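Local coordinates for protein PpBBE-like 1 D396N (Physcomitrella patens subsp. patens, PDB 6EO5) that oxidises cellobiose as a flavin-dependent oxidase of the berberine bridge enzyme-like family, carrying a bicovalently attached FAD, at residues L193-R198 with S447-G452; G425-N430 with R434-S439; A440-S445 with Q466-K471. One frame throughout, in Å; residues are numbered along the deposited sequence.

Overall arrangement
Followed from the N terminus, the chain first lays down helix 191-200, whose partner, helix 446-456, comes much later; 248 residues separate 193-198 from 447-452, and contact 1 closes that long loop. Within it falls contact 2, a short-range turn in which 425-430, which itself reaches the flavin, meets 434-439. Contact 3 opens next, at 440-445, before the second half of contact 1 has been reached, and closes only at 466-471, so contacts 1 and 3 cross while contacts 2 and 3 follow in series. Helix 438-442 serves both of the latter. Contact 1 ties helix 446-456 to helix 191-200, while contacts 2 and 3 hold the C-terminal region together beside the flavin.

Contact 1. Residues L193-R198 with S447-G452; sequences LYFAIR and STLIAG
The methyl CD2 of Leu449 sits against helix 191-200 at Ala196, and Leu449 and Phe195 contribute the larger shares of the buried surface. The methyl reaches Ala196 CA and Ala196 CB equally, at 3.8 Å from each. The same methyl borders the ring of Phe195 near the ring plane, at the edge, with Phe195 CE1 and Leu449 CD2 4.1 Å apart. CE1 also meets a second methyl, Thr448 CG2, at 4.0 Å along an oblique line. One aromatic carbon therefore faces two neighbouring residues of the opposing helix, and the Phe195 side chain crosses both of theirs at about a right angle. Phe195 can do this because its CG is anti to the backbone N (chi1 174°), which swings the ring off its own helix toward helix 446-456.

Here two helices brought together from distant parts of the sequence pack across each other, the axes of the two short segments coming within 9.9 Å at an angle of 120°, and the small side chain of Ala196 leaves its CA within reach of Leu449 CD2. No hydrogen bond spans the interface, so the pairing rests on van der Waals contact.

Behind the front row, helix 191-200 lies on the sheet of the VAO-type flavoprotein fold: Leu193 and Ile197 pack onto strand 170-176, and Tyr194 OH bonds to Ile170 O. On that rear side the guanidinium of Arg198 lies with one face toward Tyr194 CE2, while its NH1 makes a weak, nearly straight bond (170°) back to Tyr194 O, 3.3 Å away. Tyr205 works from the flank, touching Ala196 and bonding through its hydroxyl to Leu449 O, while Ser445 packs against the Phe195 ring.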
loop_
_atom_site.group_PDB
_atom_site.type_symbol
_atom_site.label_atom_id
_atom_site.label_comp_id
_atom_site.label_asym_id
_atom_site.label_seq_id
_atom_site.Cartn_x
_atom_site.Cartn_y
_atom_site.Cartn_z
ATOM N N LEU A 193 -14.049 -7.561 13.965
ATOM C CA LEU A 193 -12.992 -8.007 13.066
ATOM C C LEU A 193 -13.062 -7.272 11.732
ATOM O O LEU A 193 -12.028 -6.960 11.125
ATOM C CB LEU A 193 -13.108 -9.515 12.870
ATOM C CG LEU A 193 -11.970 -10.228 12.163
ATOM C CD1 LEU A 193 -10.683 -10.002 12.904
ATOM C CD2 LEU A 193 -12.291 -11.701 12.092
ATOM N N TYR A 194 -14.278 -6.971 11.267
ATOM C CA TYR A 194 -14.432 -6.276 9.997
ATOM C C TYR A 194 -13.908 -4.847 10.094
ATOM O O TYR A 194 -13.272 -4.349 9.162
ATOM C CB TYR A 194 -15.903 -6.315 9.564
ATOM C CG TYR A 194 -16.209 -5.673 8.225
ATOM C CD1 TYR A 194 -15.590 -6.108 7.053
ATOM C CD2 TYR A 194 -17.143 -4.643 8.131
ATOM C CE1 TYR A 194 -15.888 -5.518 5.821
ATOM C CE2 TYR A 194 -17.450 -4.052 6.912
ATOM C CZ TYR A 194 -16.818 -4.489 5.768
ATOM O OH TYR A 194 -17.128 -3.879 4.577
ATOM N N PHE A 195 -14.154 -4.181 11.219
ATOM C CA PHE A 195 -13.559 -2.867 11.466
ATOM C C PHE A 195 -12.032 -2.934 11.453
ATOM O O PHE A 195 -11.363 -2.105 10.819
ATOM C CB PHE A 195 -14.074 -2.336 12.802
ATOM C CG PHE A 195 -13.444 -1.065 13.249
ATOM C CD1 PHE A 195 -12.238 -1.075 13.944
ATOM C CD2 PHE A 195 -14.085 0.140 13.046
ATOM C CE1 PHE A 195 -11.660 0.093 14.387
ATOM C CE2 PHE A 195 -13.512 1.325 13.489
ATOM C CZ PHE A 195 -12.296 1.298 14.158
ATOM N N ALA A 196 -11.462 -3.924 12.141
ATOM C CA ALA A 196 -10.013 -3.979 12.300
ATOM C C ALA A 196 -9.293 -4.189 10.969
ATOM O O ALA A 196 -8.227 -3.598 10.742
ATOM C CB ALA A 196 -9.634 -5.083 13.287
ATOM N N ILE A 197 -9.832 -5.040 10.087
ATOM C CA ILE A 197 -9.062 -5.432 8.907
ATOM C C ILE A 197 -9.071 -4.336 7.843
ATOM O O ILE A 197 -8.224 -4.353 6.941
ATOM C CB ILE A 197 -9.547 -6.776 8.316
ATOM C CG1 ILE A 197 -10.972 -6.670 7.769
ATOM C CG2 ILE A 197 -9.457 -7.910 9.330
ATOM C CD1 ILE A 197 -11.037 -6.331 6.273
ATOM N N ARG A 198 -10.001 -3.381 7.926
ATOM C CA ARG A 198 -10.033 -2.225 7.031
ATOM C C ARG A 198 -9.086 -1.131 7.539
ATOM O O ARG A 198 -9.497 -0.054 7.980
ATOM C CB ARG A 198 -11.459 -1.703 6.903
ATOM C CG ARG A 198 -12.338 -2.527 5.985
ATOM C CD ARG A 198 -13.679 -2.879 6.621
ATOM N NE ARG A 198 -14.737 -1.895 6.393
ATOM C CZ ARG A 198 -15.533 -1.417 7.348
ATOM N NH1 ARG A 198 -15.402 -1.831 8.601
ATOM N NH2 ARG A 198 -16.474 -0.536 7.048
ATOM N N SER A 447 -7.304 1.870 20.765
ATOM C CA SER A 447 -7.934 1.141 21.870
ATOM C C SER A 447 -8.861 0.048 21.352
ATOM O O SER A 447 -8.782 -1.110 21.780
ATOM C CB SER A 447 -8.725 2.097 22.772
ATOM O OG SER A 447 -8.030 3.302 23.025
ATOM N N THR A 448 -9.760 0.409 20.436
ATOM C CA THR A 448 -10.635 -0.585 19.822
ATOM C C THR A 448 -9.824 -1.690 19.161
ATOM O O THR A 448 -10.141 -2.876 19.310
ATOM C CB THR A 448 -11.571 0.092 18.816
ATOM O OG1 THR A 448 -12.360 1.073 19.501
ATOM C CG2 THR A 448 -12.484 -0.912 18.170
ATOM N N LEU A 449 -8.746 -1.328 18.464
ATOM C CA LEU A 449 -7.941 -2.349 17.812
ATOM C C LEU A 449 -7.363 -3.327 18.835
ATOM O O LEU A 449 -7.404 -4.547 18.624
ATOM C CB LEU A 449 -6.854 -1.688 16.964
ATOM C CG LEU A 449 -7.444 -0.950 15.750
ATOM C CD1 LEU A 449 -6.411 -0.143 14.998
ATOM C CD2 LEU A 449 -8.116 -1.932 14.811
ATOM N N ILE A 450 -6.876 -2.814 19.978
ATOM C CA ILE A 450 -6.280 -3.686 20.997
ATOM C C ILE A 450 -7.337 -4.602 21.613
ATOM O O ILE A 450 -7.103 -5.803 21.798
ATOM C CB ILE A 450 -5.549 -2.850 22.070
ATOM C CG1 ILE A 450 -4.273 -2.235 21.501
ATOM C CG2 ILE A 450 -5.178 -3.706 23.260
ATOM C CD1 ILE A 450 -3.842 -0.984 22.240
ATOM N N ALA A 451 -8.513 -4.053 21.933
ATOM C CA ALA A 451 -9.634 -4.876 22.377
ATOM C C ALA A 451 -9.886 -6.045 21.429
ATOM O O ALA A 451 -10.049 -7.192 21.866
ATOM C CB ALA A 451 -10.886 -4.015 22.498
ATOM N N GLY A 452 -9.911 -5.772 20.122
ATOM C CA GLY A 452 -10.140 -6.834 19.163
ATOM C C GLY A 452 -8.989 -7.810 19.079
ATOM O O GLY A 452 -9.192 -8.993 18.785
#

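Contact 2. Residues G425-N430 with R434-S439; sequences GQAYQN and RDMPLS. With FAD (flavin-adenine dinucleotide), chain C.
Met436 folds back over Ala427 and Gly425, and its side chain accounts for the touching atoms on its side of this turn. From CB, which heads toward the facing segment, CG leaves anti to the carbonyl carbon (chi1 -68°) and comes 4.1 Å from Ala427 CB. The chain then bends at both chi2 and chi3, each near -60°, and this curl returns the terminal methyl to the same neighbour: Met436 CE is 3.8 Å from Ala427 CB. CE is also 3.8 Å from Gly425 O, so the methyl rests between a side chain and a backbone carbonyl. The thioether is thus compact rather than extended, and the contact is van der Waals packing, with no hydrogen bond between the segments.

What the turn presents on its far side is the flavin site. Tyr428, next to Ala427, turns its ring away from Met436, toward the isoalloxazine; the hydroxyl gives its proton to FAD O2, with OH and O2 2.6 Å apart and O2 lying in the plane of the ring. Gly155 N makes a second bond to that hydroxyl, so two partners grip it. Over one face of the ring lies the backbone Asn430 N, 3.9 Å above its plane. Asn430 continues along the cofactor, its ND2 standing 2.7 Å from FAD O4' of the ribityl chain. A single short run of residues therefore meets both the pyrimidine carbonyl and the sugar-alcohol linker of the FAD.

On one flank, Gln426 is paired through its backbone with Tyr337 of strand 331-338, and Ser335 OG of that strand bonds to Tyr428 N. On another flank comes helix 438-442, whose Ala440 joins Ala427 by a backbone bond and whose Tyr441 packs against Met436.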
loop_
_atom_site.group_PDB
_atom_site.type_symbol
_atom_site.label_atom_id
_atom_site.label_comp_id
_atom_site.label_asym_id
_atom_site.label_seq_id
_atom_site.Cartn_x
_atom_site.Cartn_y
_atom_site.Cartn_z
ATOM N N GLY A 425 1.479 14.635 12.969
ATOM C CA GLY A 425 2.204 13.458 13.385
ATOM C C GLY A 425 1.644 12.144 12.880
ATOM O O GLY A 425 2.093 11.086 13.335
ATOM N N GLN A 426 0.675 12.159 11.965
ATOM C CA GLN A 426 0.141 10.903 11.462
ATOM C C GLN A 426 0.933 10.431 10.251
ATOM O O GLN A 426 1.534 11.227 9.520
ATOM C CB GLN A 426 -1.331 11.028 11.096
ATOM C CG GLN A 426 -2.159 11.828 12.069
ATOM C CD GLN A 426 -3.252 12.637 11.343
ATOM O OE1 GLN A 426 -3.990 12.113 10.479
ATOM N NE2 GLN A 426 -3.334 13.926 11.668
ATOM N N ALA A 427 0.937 9.117 10.060
ATOM C CA ALA A 427 1.655 8.475 8.973
ATOM C C ALA A 427 0.761 7.412 8.346
ATOM O O ALA A 427 -0.235 6.988 8.936
ATOM C CB ALA A 427 2.966 7.854 9.461
ATOM N N TYR A 428 1.149 6.973 7.141
ATOM C CA TYR A 428 0.383 6.024 6.335
ATOM C C TYR A 428 0.969 4.623 6.505
ATOM O O TYR A 428 2.135 4.387 6.163
ATOM C CB TYR A 428 0.393 6.452 4.865
ATOM C CG TYR A 428 -0.300 5.502 3.898
ATOM C CD1 TYR A 428 -1.521 4.910 4.215
ATOM C CD2 TYR A 428 0.260 5.227 2.650
ATOM C CE1 TYR A 428 -2.145 4.049 3.334
ATOM C CE2 TYR A 428 -0.356 4.372 1.754
ATOM C CZ TYR A 428 -1.561 3.790 2.094
ATOM O OH TYR A 428 -2.170 2.942 1.195
ATOM N N GLN A 429 0.149 3.693 7.012
ATOM C CA GLN A 429 0.659 2.401 7.462
ATOM C C GLN A 429 1.089 1.478 6.325
ATOM O O GLN A 429 1.776 0.481 6.595
ATOM C CB GLN A 429 -0.386 1.707 8.333
ATOM C CG GLN A 429 -1.801 1.725 7.775
ATOM C CD GLN A 429 -2.643 2.860 8.333
ATOM O OE1 GLN A 429 -2.215 4.028 8.356
ATOM N NE2 GLN A 429 -3.849 2.526 8.789
ATOM N N ASN A 430 0.710 1.761 5.070
ATOM C CA ASN A 430 1.296 0.991 3.981
ATOM C C ASN A 430 2.694 1.458 3.626
ATOM O O ASN A 430 3.390 0.753 2.892
ATOM C CB ASN A 430 0.425 1.026 2.729
ATOM C CG ASN A 430 -0.591 -0.089 2.697
ATOM O OD1 ASN A 430 -1.732 0.120 2.283
ATOM N ND2 ASN A 430 -0.188 -1.280 3.123
ATOM N N ARG A 434 9.244 1.409 11.204
ATOM C CA ARG A 434 9.412 0.845 12.542
ATOM C C ARG A 434 9.636 1.907 13.616
ATOM O O ARG A 434 9.451 1.618 14.804
ATOM C CB ARG A 434 10.571 -0.151 12.539
ATOM C CG ARG A 434 10.650 -1.017 13.771
ATOM C CD ARG A 434 11.700 -2.095 13.584
ATOM N NE ARG A 434 11.830 -2.980 14.736
ATOM C CZ ARG A 434 12.352 -4.197 14.656
ATOM N NH1 ARG A 434 12.771 -4.649 13.485
ATOM N NH2 ARG A 434 12.456 -4.962 15.737
ATOM N N ASP A 435 10.019 3.125 13.233
ATOM C CA ASP A 435 10.225 4.224 14.169
ATOM C C ASP A 435 8.975 5.053 14.421
ATOM O O ASP A 435 9.055 6.032 15.178
ATOM C CB ASP A 435 11.312 5.171 13.661
ATOM C CG ASP A 435 12.604 4.470 13.353
ATOM O OD1 ASP A 435 12.993 3.568 14.126
ATOM O OD2 ASP A 435 13.226 4.841 12.327
ATOM N N MET A 436 7.839 4.736 13.769
ATOM C CA MET A 436 6.608 5.452 14.082
ATOM C C MET A 436 5.929 4.791 15.278
ATOM O O MET A 436 5.835 3.560 15.326
ATOM C CB MET A 436 5.653 5.468 12.891
ATOM C CG MET A 436 6.098 6.292 11.687
ATOM S SD MET A 436 6.490 7.993 12.122
ATOM C CE MET A 436 4.938 8.645 12.664
ATOM N N PRO A 437 5.480 5.556 16.268
ATOM C CA PRO A 437 4.591 4.984 17.281
ATOM C C PRO A 437 3.251 4.617 16.651
ATOM O O PRO A 437 2.767 5.302 15.747
ATOM C CB PRO A 437 4.439 6.125 18.289
ATOM C CG PRO A 437 4.562 7.335 17.475
ATOM C CD PRO A 437 5.625 7.013 16.441
ATOM N N LEU A 438 2.638 3.543 17.157
ATOM C CA LEU A 438 1.367 3.075 16.619
ATOM C C LEU A 438 0.275 4.143 16.670
ATOM O O LEU A 438 -0.609 4.151 15.807
ATOM C CB LEU A 438 0.912 1.821 17.360
ATOM C CG LEU A 438 1.640 0.509 17.046
ATOM C CD1 LEU A 438 0.889 -0.665 17.649
ATOM C CD2 LEU A 438 1.832 0.292 15.544
ATOM N N SER A 439 0.313 5.051 17.649
ATOM C CA SER A 439 -0.668 6.129 17.697
ATOM C C SER A 439 -0.640 6.976 16.435
ATOM O O SER A 439 -1.657 7.594 16.086
ATOM C CB SER A 439 -0.431 7.023 18.911
ATOM O OG SER A 439 0.897 7.531 18.932
HETATM P PA FAD C . 3.498 -8.034 2.063
HETATM O O1A FAD C . 4.930 -7.722 2.467
HETATM O O2A FAD C . 3.352 -9.447 1.560
HETATM O O5B FAD C . 2.416 -7.726 3.220
HETATM C C5B FAD C . 2.518 -6.585 4.045
HETATM C C4B FAD C . 1.918 -6.855 5.421
HETATM O O4B FAD C . 0.621 -7.407 5.288
HETATM C C3B FAD C . 2.735 -7.859 6.214
HETATM O O3B FAD C . 2.612 -7.550 7.585
HETATM C C2B FAD C . 2.024 -9.158 5.941
HETATM O O2B FAD C . 2.246 -10.102 6.958
HETATM C C1B FAD C . 0.571 -8.709 5.847
HETATM N N9A FAD C . -0.187 -9.670 5.016
HETATM C C8A FAD C . 0.129 -10.088 3.745
HETATM N N7A FAD C . -0.796 -10.983 3.337
HETATM C C5A FAD C . -1.697 -11.150 4.328
HETATM C C6A FAD C . -2.821 -11.948 4.435
HETATM N N6A FAD C . -3.170 -12.734 3.423
HETATM N N1A FAD C . -3.573 -11.916 5.589
HETATM C C2A FAD C . -3.191 -11.104 6.632
HETATM N N3A FAD C . -2.066 -10.313 6.527
HETATM C C4A FAD C . -1.327 -10.339 5.391
HETATM N N1 FAD C . 0.924 1.737 -1.518
HETATM C C2 FAD C . -0.202 2.439 -1.963
HETATM O O2 FAD C . -1.173 2.693 -1.219
HETATM N N3 FAD C . -0.251 2.856 -3.282
HETATM C C4 FAD C . 0.794 2.593 -4.143
HETATM O O4 FAD C . 0.718 2.963 -5.310
HETATM C C4X FAD C . 1.912 1.901 -3.702
HETATM N N5 FAD C . 2.931 1.602 -4.580
HETATM C C5X FAD C . 3.877 0.653 -4.240
HETATM C C6 FAD C . 4.816 0.258 -5.187
HETATM C C7 FAD C . 5.724 -0.786 -4.945
HETATM C C7M FAD C . 6.719 -1.198 -6.007
HETATM C C8 FAD C . 5.744 -1.364 -3.658
HETATM C C8M FAD C . 6.773 -2.414 -3.284
HETATM C C9 FAD C . 4.846 -0.886 -2.684
HETATM C C9A FAD C . 3.889 0.108 -2.959
HETATM N N10 FAD C . 3.012 0.630 -1.999
HETATM C C10 FAD C . 1.959 1.433 -2.392
HETATM C "C1'" FAD C . 2.995 0.124 -0.595
HETATM C "C2'" FAD C . 2.055 -1.075 -0.511
HETATM O "O2'" FAD C . 0.696 -0.704 -0.464
HETATM C "C3'" FAD C . 2.390 -1.861 0.735
HETATM O "O3'" FAD C . 3.738 -2.245 0.603
HETATM C "C4'" FAD C . 1.461 -3.065 0.864
HETATM O "O4'" FAD C . 1.271 -3.344 2.237
HETATM C "C5'" FAD C . 2.027 -4.269 0.114
HETATM O "O5'" FAD C . 1.274 -5.449 0.301
HETATM P P FAD C . 1.953 -6.863 -0.090
HETATM O O1P FAD C . 0.931 -7.967 0.050
HETATM O O2P FAD C . 2.616 -6.861 -1.441
HETATM O O3P FAD C . 3.198 -6.938 0.927
#

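Contact 3. Residues A440-S445 with Q466-K471; sequences AYYGSS and QSIPLK
The end of helix 438-442 and the C-terminal tail beyond helix 446-456 meet here, through two consecutive tyrosines, Tyr441 and Tyr442, that face Gln466 and Ile468. Both segments belong to the berberine-like C-terminal region, the second wrapping back across a helix that the chain left more than 20 residues earlier.

Each tyrosine takes one partner. Ile468 sends its CD1 onto the CD2-CE2 side of the Tyr442 ring, 3.5 Å from CE2 and 3.9 Å from CD2 of that ring, approaching obliquely. The reach comes from Ile468 chi1 of -54° and chi2 of -62°, which carry the ethyl branch back toward the helix although its CB points past it. Tyr441 is met quite differently: the amide nitrogen Gln466 NE2 comes to the ring edge, in its plane, 3.8 Å from Tyr441 CE2, with ring and amide planes 59° apart. Gln466 stretches out beyond CG, and its far end is held by others: OE1 by Tyr86 OH, NE2 by Asp433 O and, weakly, by Met436 O. The amide is buried but satisfied, and these bonds fix the rotation that turns NE2 to the ring edge.

Within the helix Tyr441 backs the Tyr442 ring, its CB lying 3.9 Å above the plane of that ring, over the centre. After Tyr442 the chain leaves helical angles at Gly443, whose positive phi suits a glycine, and a backbone bond of 3.0 Å from Ser445 N to Tyr442 O binds the following turn.

Around the pair, Tyr442 packs on Leu449 of helix 446-456 and on Ala200 of helix 191-200, Ile468 rests against Lys453 of helix 446-456, and Gln466 lies on Leu438 at the start of helix 438-442.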
loop_
_atom_site.group_PDB
_atom_site.type_symbol
_atom_site.label_atom_id
_atom_site.label_comp_id
_atom_site.label_asym_id
_atom_site.label_seq_id
_atom_site.Cartn_x
_atom_site.Cartn_y
_atom_site.Cartn_z
ATOM N N ALA A 440 0.504 7.020 15.744
ATOM C CA ALA A 440 0.570 7.787 14.508
ATOM C C ALA A 440 -0.226 7.117 13.391
ATOM O O ALA A 440 -0.729 7.803 12.490
ATOM C CB ALA A 440 2.019 7.983 14.088
ATOM N N TYR A 441 -0.354 5.790 13.433
ATOM C CA TYR A 441 -1.106 5.085 12.402
ATOM C C TYR A 441 -2.570 4.909 12.771
ATOM O O TYR A 441 -3.438 4.974 11.898
ATOM C CB TYR A 441 -0.492 3.711 12.132
ATOM C CG TYR A 441 0.875 3.749 11.490
ATOM C CD1 TYR A 441 1.073 4.371 10.261
ATOM C CD2 TYR A 441 1.969 3.152 12.109
ATOM C CE1 TYR A 441 2.327 4.395 9.671
ATOM C CE2 TYR A 441 3.218 3.171 11.526
ATOM C CZ TYR A 441 3.393 3.790 10.305
ATOM O OH TYR A 441 4.642 3.806 9.721
ATOM N N TYR A 442 -2.871 4.717 14.050
ATOM C CA TYR A 442 -4.185 4.256 14.450
ATOM C C TYR A 442 -4.937 5.217 15.366
ATOM O O TYR A 442 -6.168 5.128 15.428
ATOM C CB TYR A 442 -4.054 2.868 15.105
ATOM C CG TYR A 442 -3.478 1.830 14.149
ATOM C CD1 TYR A 442 -4.025 1.645 12.871
ATOM C CD2 TYR A 442 -2.385 1.053 14.502
ATOM C CE1 TYR A 442 -3.500 0.696 11.979
ATOM C CE2 TYR A 442 -1.853 0.109 13.620
ATOM C CZ TYR A 442 -2.411 -0.060 12.362
ATOM O OH TYR A 442 -1.882 -0.990 11.494
ATOM N N GLY A 443 -4.246 6.125 16.064
ATOM C CA GLY A 443 -4.904 7.215 16.784
ATOM C C GLY A 443 -6.101 6.806 17.637
ATOM O O GLY A 443 -6.007 5.918 18.494
ATOM N N SER A 444 -7.251 7.461 17.394
ATOM C CA SER A 444 -8.453 7.270 18.220
ATOM C C SER A 444 -9.021 5.862 18.145
ATOM O O SER A 444 -9.862 5.511 18.977
ATOM C CB SER A 444 -9.587 8.220 17.817
ATOM O OG SER A 444 -9.225 9.588 17.892
ATOM N N SER A 445 -8.632 5.066 17.155
ATOM C CA SER A 445 -9.161 3.722 16.996
ATOM C C SER A 445 -8.268 2.656 17.607
ATOM O O SER A 445 -8.623 1.477 17.563
ATOM C CB SER A 445 -9.387 3.414 15.503
ATOM O OG SER A 445 -10.483 4.152 14.976
ATOM N N GLN A 466 5.420 -4.442 14.692
ATOM C CA GLN A 466 4.357 -3.448 14.815
ATOM C C GLN A 466 2.976 -4.078 14.674
ATOM O O GLN A 466 2.066 -3.499 14.077
ATOM C CB GLN A 466 4.554 -2.314 13.812
ATOM C CG GLN A 466 5.484 -1.222 14.327
ATOM C CD GLN A 466 6.011 -0.328 13.228
ATOM O OE1 GLN A 466 6.635 -0.801 12.275
ATOM N NE2 GLN A 466 5.761 0.973 13.349
ATOM N N SER A 467 2.784 -5.263 15.245
ATOM C CA SER A 467 1.452 -5.837 15.350
ATOM C C SER A 467 0.640 -5.129 16.437
ATOM O O SER A 467 1.181 -4.493 17.346
ATOM C CB SER A 467 1.535 -7.338 15.646
ATOM O OG SER A 467 2.443 -7.627 16.701
ATOM N N ILE A 468 -0.679 -5.231 16.328
ATOM C CA ILE A 468 -1.514 -4.627 17.370
ATOM C C ILE A 468 -1.199 -5.301 18.703
ATOM O O ILE A 468 -1.128 -6.547 18.769
ATOM C CB ILE A 468 -3.009 -4.748 17.006
ATOM C CG1 ILE A 468 -3.287 -4.159 15.613
ATOM C CG2 ILE A 468 -3.872 -4.036 18.026
ATOM C CD1 ILE A 468 -2.983 -2.666 15.464
ATOM N N PRO A 469 -0.937 -4.550 19.765
ATOM C CA PRO A 469 -0.549 -5.163 21.041
ATOM C C PRO A 469 -1.749 -5.676 21.827
ATOM O O PRO A 469 -2.906 -5.404 21.509
ATOM C CB PRO A 469 0.137 -4.009 21.778
ATOM C CG PRO A 469 -0.521 -2.794 21.239
ATOM C CD PRO A 469 -0.817 -3.079 19.795
ATOM N N LEU A 470 -1.440 -6.417 22.895
ATOM C CA LEU A 470 -2.446 -6.943 23.814
ATOM C C LEU A 470 -2.670 -6.070 25.050
ATOM O O LEU A 470 -3.688 -6.241 25.725
ATOM C CB LEU A 470 -2.068 -8.365 24.253
ATOM C CG LEU A 470 -2.237 -9.444 23.172
ATOM C CD1 LEU A 470 -1.392 -10.651 23.460
ATOM C CD2 LEU A 470 -3.681 -9.879 23.063
ATOM N N LYS A 471 -1.774 -5.131 25.353
ATOM C CA LYS A 471 -1.906 -4.272 26.527
ATOM C C LYS A 471 -2.462 -2.908 26.133
ATOM O O LYS A 471 -1.904 -2.233 25.261
ATOM C CB LYS A 471 -0.559 -4.088 27.233
ATOM C CG LYS A 471 0.100 -5.353 27.759
ATOM C CD LYS A 471 1.468 -5.021 28.373
ATOM C CE LYS A 471 2.347 -4.216 27.399
ATOM N NZ LYS A 471 3.753 -4.019 27.887
#